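Local atomic coordinates of probable n-acetylneuraminic acid outer membrane channel protein NANC (PDB entry 2WJR), a protein that forms a monomeric, weakly anion-selective channel through the outer membrane of Escherichia coli that lets N-acetylneuraminic acid, a sialic acid, enter the cell. Residues D140-W145 with V171-M176; A1-G6 with T181-Y186. The protein carries 1 engineered substitution. One frame throughout, in Å; residues are numbered along the deposited sequence.

Both interactions belong to the wall of one antiparallel beta-barrel, and their centres lie about 10 Å apart. Interaction 1 pairs neighbouring strands near the periplasmic end; interaction 2 joins 1-6 to 181-186 through side chains, the strand 198-212 running between them. Strands 164-174 and 180-188, consecutive in the chain, tie the two together: L172 N probably bonds I184 O at 2.9 Å, and Y174 N likewise bonds P182 O. Along the chain, interaction 1 falls inside the long loop that interaction 2 closes. F143 of interaction 1 touches a bound n-octane, whereas the side chain of E185 in interaction 2 lies about 13 Å from an octane.

Interaction 1: D140-W145 with V171-M176; sequences DFTFAW and VLQYHM. With OCT (N-octane), chain F.
Strands 141-145 and 171-174 run antiparallel, 161° between their directions, as neighbours in a transmembrane beta hairpin in the barrel wall. T142 with Q173 and A144 with V171 are hydrogen-bonded pairs; F141 with Y174 and F143 with L172 are the non-hydrogen-bonded ones. Past the last bridge H175, centre of an inverse gamma turn, adds one more bond, from its N to D140 O at 2.6 Å.

On the face carrying T142, the H175 imidazole presents NE2, in the ring plane, to T142 OG1 at 2.7 Å. The threonine hydroxyl is set beside its own backbone N (chi1 -69°) and is also bonded to H136 ND1, so two histidines grip it. An alanine in place of H175 would probably leave T142 OG1 without its NE2 partner, its hydrogen bond to H136 remaining, and the hydroxyl less firmly fixed. Q173 lies alongside T142 and points the same way, its OE1 against the threonine's CB and CG2.

The other face is aromatic and apolar. The F141 and Y174 rings meet obliquely, planes 37° apart, with F141 CE2 3.9 Å from Y174 CD1. L172 brings CD1 to F141 CD2. F143, its CG anti to the backbone N, receives the n-octane over one face, where C1 sits 3.5 Å from CG.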
loop_
_atom_site.group_PDB
_atom_site.type_symbol
_atom_site.label_atom_id
_atom_site.label_comp_id
_atom_site.label_asym_id
_atom_site.label_seq_id
_atom_site.Cartn_x
_atom_site.Cartn_y
_atom_site.Cartn_z
ATOM N N ASP A 140 -3.758 -8.728 22.919
ATOM C CA ASP A 140 -2.527 -7.964 22.767
ATOM C C ASP A 140 -2.087 -7.790 21.308
ATOM O O ASP A 140 -1.488 -6.775 20.976
ATOM C CB ASP A 140 -1.379 -8.634 23.519
ATOM C CG ASP A 140 -1.505 -8.509 25.042
ATOM O OD1 ASP A 140 -2.054 -7.490 25.534
ATOM O OD2 ASP A 140 -1.016 -9.435 25.728
ATOM N N PHE A 141 -2.361 -8.780 20.465
ATOM C CA PHE A 141 -1.696 -8.860 19.140
ATOM C C PHE A 141 -2.644 -9.108 17.983
ATOM O O PHE A 141 -3.559 -9.923 18.067
ATOM C CB PHE A 141 -0.645 -9.980 19.133
ATOM C CG PHE A 141 0.521 -9.731 20.041
ATOM C CD1 PHE A 141 0.665 -10.455 21.225
ATOM C CD2 PHE A 141 1.481 -8.799 19.715
ATOM C CE1 PHE A 141 1.744 -10.223 22.075
ATOM C CE2 PHE A 141 2.580 -8.561 20.571
ATOM C CZ PHE A 141 2.702 -9.277 21.742
ATOM N N THR A 142 -2.366 -8.427 16.873
ATOM C CA THR A 142 -3.056 -8.657 15.610
ATOM C C THR A 142 -1.970 -8.859 14.557
ATOM O O THR A 142 -0.981 -8.129 14.543
ATOM C CB THR A 142 -3.940 -7.457 15.246
ATOM O OG1 THR A 142 -5.037 -7.383 16.166
ATOM C CG2 THR A 142 -4.485 -7.567 13.799
ATOM N N PHE A 143 -2.145 -9.888 13.744
ATOM C CA PHE A 143 -1.256 -10.171 12.626
ATOM C C PHE A 143 -1.991 -9.842 11.341
ATOM O O PHE A 143 -3.134 -10.277 11.132
ATOM C CB PHE A 143 -0.819 -11.633 12.628
ATOM C CG PHE A 143 -0.148 -12.059 11.353
ATOM C CD1 PHE A 143 1.197 -11.819 11.163
ATOM C CD2 PHE A 143 -0.886 -12.671 10.328
ATOM C CE1 PHE A 143 1.822 -12.196 9.962
ATOM C CE2 PHE A 143 -0.273 -13.047 9.128
ATOM C CZ PHE A 143 1.081 -12.815 8.956
ATOM N N ALA A 144 -1.342 -9.088 10.462
ATOM C CA ALA A 144 -1.953 -8.772 9.179
ATOM C C ALA A 144 -0.976 -9.039 8.059
ATOM O O ALA A 144 0.202 -8.680 8.162
ATOM C CB ALA A 144 -2.428 -7.298 9.140
ATOM N N TRP A 145 -1.475 -9.650 6.989
ATOM C CA TRP A 145 -0.672 -9.897 5.786
ATOM C C TRP A 145 -1.382 -9.292 4.579
ATOM O O TRP A 145 -2.576 -9.521 4.364
ATOM C CB TRP A 145 -0.426 -11.396 5.627
ATOM C CG TRP A 145 0.176 -11.843 4.308
ATOM C CD1 TRP A 145 1.162 -11.222 3.590
ATOM C CD2 TRP A 145 -0.149 -13.034 3.590
ATOM N NE1 TRP A 145 1.461 -11.946 2.465
ATOM C CE2 TRP A 145 0.676 -13.069 2.441
ATOM C CE3 TRP A 145 -1.053 -14.078 3.806
ATOM C CZ2 TRP A 145 0.603 -14.098 1.504
ATOM C CZ3 TRP A 145 -1.121 -15.098 2.878
ATOM C CH2 TRP A 145 -0.301 -15.104 1.742
ATOM N N VAL A 171 2.611 -7.569 9.145
ATOM C CA VAL A 171 2.523 -6.551 10.179
ATOM C C VAL A 171 2.102 -7.238 11.479
ATOM O O VAL A 171 1.153 -8.023 11.488
ATOM C CB VAL A 171 1.504 -5.447 9.837
ATOM C CG1 VAL A 171 1.482 -4.377 10.967
ATOM C CG2 VAL A 171 1.785 -4.785 8.465
ATOM N N LEU A 172 2.848 -6.981 12.552
ATOM C CA LEU A 172 2.447 -7.412 13.894
ATOM C C LEU A 172 2.127 -6.160 14.677
ATOM O O LEU A 172 3.003 -5.318 14.907
ATOM C CB LEU A 172 3.555 -8.203 14.599
ATOM C CG LEU A 172 3.210 -8.742 16.002
ATOM C CD1 LEU A 172 2.082 -9.757 15.942
ATOM C CD2 LEU A 172 4.440 -9.365 16.675
ATOM N N GLN A 173 0.865 -6.037 15.068
ATOM C CA GLN A 173 0.392 -4.902 15.844
ATOM C C GLN A 173 0.263 -5.346 17.294
ATOM O O GLN A 173 -0.219 -6.439 17.583
ATOM C CB GLN A 173 -0.991 -4.443 15.362
ATOM C CG GLN A 173 -1.089 -3.902 13.946
ATOM C CD GLN A 173 -2.538 -3.770 13.488
ATOM O OE1 GLN A 173 -3.473 -4.028 14.249
ATOM N NE2 GLN A 173 -2.727 -3.371 12.237
ATOM N N TYR A 174 0.702 -4.474 18.189
ATOM C CA TYR A 174 0.604 -4.690 19.616
ATOM C C TYR A 174 -0.406 -3.670 20.155
ATOM O O TYR A 174 -0.183 -2.489 20.052
ATOM C CB TYR A 174 1.976 -4.502 20.266
ATOM C CG TYR A 174 1.932 -4.464 21.780
ATOM C CD1 TYR A 174 1.274 -5.451 22.498
ATOM C CD2 TYR A 174 2.549 -3.441 22.482
ATOM C CE1 TYR A 174 1.238 -5.417 23.900
ATOM C CE2 TYR A 174 2.524 -3.399 23.873
ATOM C CZ TYR A 174 1.864 -4.391 24.570
ATOM O OH TYR A 174 1.821 -4.357 25.945
ATOM N N HIS A 175 -1.526 -4.141 20.693
ATOM C CA HIS A 175 -2.552 -3.243 21.230
ATOM C C HIS A 175 -2.190 -2.848 22.669
ATOM O O HIS A 175 -2.757 -3.352 23.638
ATOM C CB HIS A 175 -3.936 -3.887 21.148
ATOM C CG HIS A 175 -4.305 -4.321 19.761
ATOM N ND1 HIS A 175 -4.408 -3.432 18.712
ATOM C CD2 HIS A 175 -4.549 -5.545 19.244
ATOM C CE1 HIS A 175 -4.731 -4.091 17.613
ATOM N NE2 HIS A 175 -4.818 -5.376 17.908
ATOM N N MET A 176 -1.220 -1.954 22.775
ATOM C CA MET A 176 -0.723 -1.477 24.060
ATOM C C MET A 176 -1.881 -0.823 24.802
ATOM O O MET A 176 -2.157 -1.145 25.950
ATOM C CB MET A 176 0.401 -0.468 23.823
ATOM C CG MET A 176 1.187 -0.046 25.061
ATOM S SD MET A 176 2.439 1.147 24.570
ATOM C CE MET A 176 1.393 2.603 24.380
HETATM C C1 OCT F . 0.465 -15.233 12.681
HETATM C C2 OCT F . -0.390 -16.418 12.229
HETATM C C3 OCT F . -1.032 -17.137 13.421
HETATM C C4 OCT F . -0.003 -17.649 14.442
HETATM C C5 OCT F . -0.330 -17.230 15.882
HETATM C C6 OCT F . -0.689 -18.425 16.771
HETATM C C7 OCT F . 0.097 -18.388 18.083
HETATM C C8 OCT F . -0.353 -17.226 18.972
#

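Interaction 2: A1-G6 with T181-Y186; sequences ALDVRG and TPYIEY. Engineered in segment 1-6: A1 (natural residue Thr).
The phenol of Y183 and the carboxylate of D3 reach toward each other tip to tip: Y183 OH donates to D3 OD1 at 2.6 Å and meets the syn lone pair of that oxygen. The carboxylate is turned 41° from the ring, and OD2 comes within 3.4 Å of Y183 CE1. On its other flank the hydroxyl has R5, whose aliphatic chain crosses the tyrosine at about a right angle. R5 CB, CG and CD all approach Y183 OH, CG at 3.3 Å, and CD also lies at the edge of the ring, in its plane.

Farther along, R5 and E185 cross at a slant and meet less closely. Their salt bridge is long, NH1 standing 3.8 Å from OE2, and the carboxylate plane is turned 75° from the guanidinium. A water bridges the two: it accepts from R5 NH1 at 3.1 Å, in the plane of the guanidinium, and donates to E185 OE2 at 2.6 Å. The arginine chain runs extended as far as CD, then bends about the CG-CD bond, which sets the place of NE.

Y183 holds its CG between the backbone N and the carbonyl carbon (chi1 63°), the crowded position, and its side chain touches V171 and R18. E185 OE1 has its strongest polar partner in R207, through a salt bridge, while R18 gives D3 OD1 a weak, long ion pair. R5 NH1 also stands near the like charges of R18 and R207, so the carboxylates probably help offset the repulsion among the arginines.

Strands 2-9 and 180-188 are not paired with each other; both pair with 198-212. Polar side chains bridging over an intervening strand, with a water among them, fit the inward-facing wall of a KdgM-family porin beta-barrel.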
loop_
_atom_site.group_PDB
_atom_site.type_symbol
_atom_site.label_atom_id
_atom_site.label_comp_id
_atom_site.label_asym_id
_atom_site.label_seq_id
_atom_site.Cartn_x
_atom_site.Cartn_y
_atom_site.Cartn_z
ATOM N N ALA A 1 -7.563 8.452 12.796
ATOM C CA ALA A 1 -6.349 7.800 13.337
ATOM C C ALA A 1 -5.147 8.425 12.670
ATOM O O ALA A 1 -5.235 8.867 11.524
ATOM C CB ALA A 1 -6.380 6.291 13.084
ATOM N N LEU A 2 -4.049 8.504 13.409
ATOM C CA LEU A 2 -2.814 9.046 12.912
ATOM C C LEU A 2 -1.822 7.917 12.955
ATOM O O LEU A 2 -1.694 7.257 13.963
ATOM C CB LEU A 2 -2.346 10.188 13.810
ATOM C CG LEU A 2 -0.948 10.781 13.631
ATOM C CD1 LEU A 2 -0.802 11.473 12.306
ATOM C CD2 LEU A 2 -0.671 11.770 14.768
ATOM N N ASP A 3 -1.128 7.691 11.846
ATOM C CA ASP A 3 -0.127 6.634 11.778
ATOM C C ASP A 3 1.206 7.272 11.395
ATOM O O ASP A 3 1.267 8.101 10.476
ATOM C CB ASP A 3 -0.547 5.588 10.741
ATOM C CG ASP A 3 0.253 4.300 10.836
ATOM O OD1 ASP A 3 1.448 4.270 10.453
ATOM O OD2 ASP A 3 -0.333 3.289 11.254
ATOM N N VAL A 4 2.259 6.877 12.101
ATOM C CA VAL A 4 3.625 7.342 11.848
ATOM C C VAL A 4 4.475 6.090 11.661
ATOM O O VAL A 4 4.404 5.176 12.469
ATOM C CB VAL A 4 4.178 8.172 13.031
ATOM C CG1 VAL A 4 5.594 8.643 12.729
ATOM C CG2 VAL A 4 3.271 9.382 13.320
ATOM N N ARG A 5 5.250 6.026 10.590
ATOM C CA ARG A 5 5.982 4.802 10.287
ATOM C C ARG A 5 7.336 5.138 9.731
ATOM O O ARG A 5 7.455 6.001 8.885
ATOM C CB ARG A 5 5.218 3.938 9.269
ATOM C CG ARG A 5 5.775 2.540 9.101
ATOM C CD ARG A 5 5.071 1.775 7.992
ATOM N NE ARG A 5 5.334 2.378 6.699
ATOM C CZ ARG A 5 4.691 2.093 5.574
ATOM N NH1 ARG A 5 3.729 1.192 5.557
ATOM N NH2 ARG A 5 5.018 2.714 4.456
ATOM N N GLY A 6 8.347 4.443 10.217
ATOM C CA GLY A 6 9.711 4.555 9.677
ATOM C C GLY A 6 10.112 3.221 9.086
ATOM O O GLY A 6 9.780 2.186 9.639
ATOM N N THR A 181 -1.348 1.802 19.185
ATOM C CA THR A 181 -1.011 0.500 18.651
ATOM C C THR A 181 0.344 0.546 17.958
ATOM O O THR A 181 0.410 0.813 16.772
ATOM C CB THR A 181 -2.100 0.007 17.662
ATOM O OG1 THR A 181 -3.372 0.009 18.320
ATOM C CG2 THR A 181 -1.798 -1.402 17.172
ATOM N N PRO A 182 1.433 0.302 18.712
ATOM C CA PRO A 182 2.738 0.132 18.064
ATOM C C PRO A 182 2.733 -1.101 17.172
ATOM O O PRO A 182 2.011 -2.055 17.443
ATOM C CB PRO A 182 3.702 -0.072 19.243
ATOM C CG PRO A 182 2.958 0.432 20.447
ATOM C CD PRO A 182 1.535 0.092 20.171
ATOM N N TYR A 183 3.517 -1.073 16.100
ATOM C CA TYR A 183 3.651 -2.250 15.246
ATOM C C TYR A 183 5.027 -2.380 14.631
ATOM O O TYR A 183 5.773 -1.409 14.510
ATOM C CB TYR A 183 2.596 -2.247 14.133
ATOM C CG TYR A 183 2.676 -1.107 13.158
ATOM C CD1 TYR A 183 1.987 0.083 13.388
ATOM C CD2 TYR A 183 3.407 -1.221 11.977
ATOM C CE1 TYR A 183 2.043 1.135 12.471
ATOM C CE2 TYR A 183 3.461 -0.184 11.058
ATOM C CZ TYR A 183 2.777 0.988 11.300
ATOM O OH TYR A 183 2.822 2.025 10.400
ATOM N N ILE A 184 5.353 -3.603 14.263
ATOM C CA ILE A 184 6.544 -3.870 13.465
ATOM C C ILE A 184 6.100 -4.554 12.186
ATOM O O ILE A 184 5.037 -5.162 12.142
ATOM C CB ILE A 184 7.567 -4.728 14.230
ATOM C CG1 ILE A 184 6.983 -6.078 14.610
ATOM C CG2 ILE A 184 8.030 -3.966 15.449
ATOM C CD1 ILE A 184 8.011 -7.032 15.189
ATOM N N GLU A 185 6.922 -4.446 11.158
ATOM C CA GLU A 185 6.530 -4.880 9.834
ATOM C C GLU A 185 7.742 -5.330 9.050
ATOM O O GLU A 185 8.792 -4.702 9.105
ATOM C CB GLU A 185 5.806 -3.730 9.112
ATOM C CG GLU A 185 5.500 -3.963 7.642
ATOM C CD GLU A 185 4.743 -2.813 6.999
ATOM O OE1 GLU A 185 4.540 -2.842 5.758
ATOM O OE2 GLU A 185 4.345 -1.894 7.728
ATOM N N TYR A 186 7.586 -6.438 8.343
ATOM C CA TYR A 186 8.567 -6.866 7.367
ATOM C C TYR A 186 7.877 -6.953 6.002
ATOM O O TYR A 186 6.797 -7.541 5.878
ATOM C CB TYR A 186 9.203 -8.218 7.749
ATOM C CG TYR A 186 9.934 -8.822 6.565
ATOM C CD1 TYR A 186 11.213 -8.389 6.220
ATOM C CD2 TYR A 186 9.327 -9.783 5.758
ATOM C CE1 TYR A 186 11.870 -8.901 5.108
ATOM C CE2 TYR A 186 9.976 -10.298 4.649
ATOM C CZ TYR A 186 11.248 -9.854 4.331
ATOM O OH TYR A 186 11.885 -10.368 3.224
HETATM O O HOH W 1 2.167 -0.444 7.737
#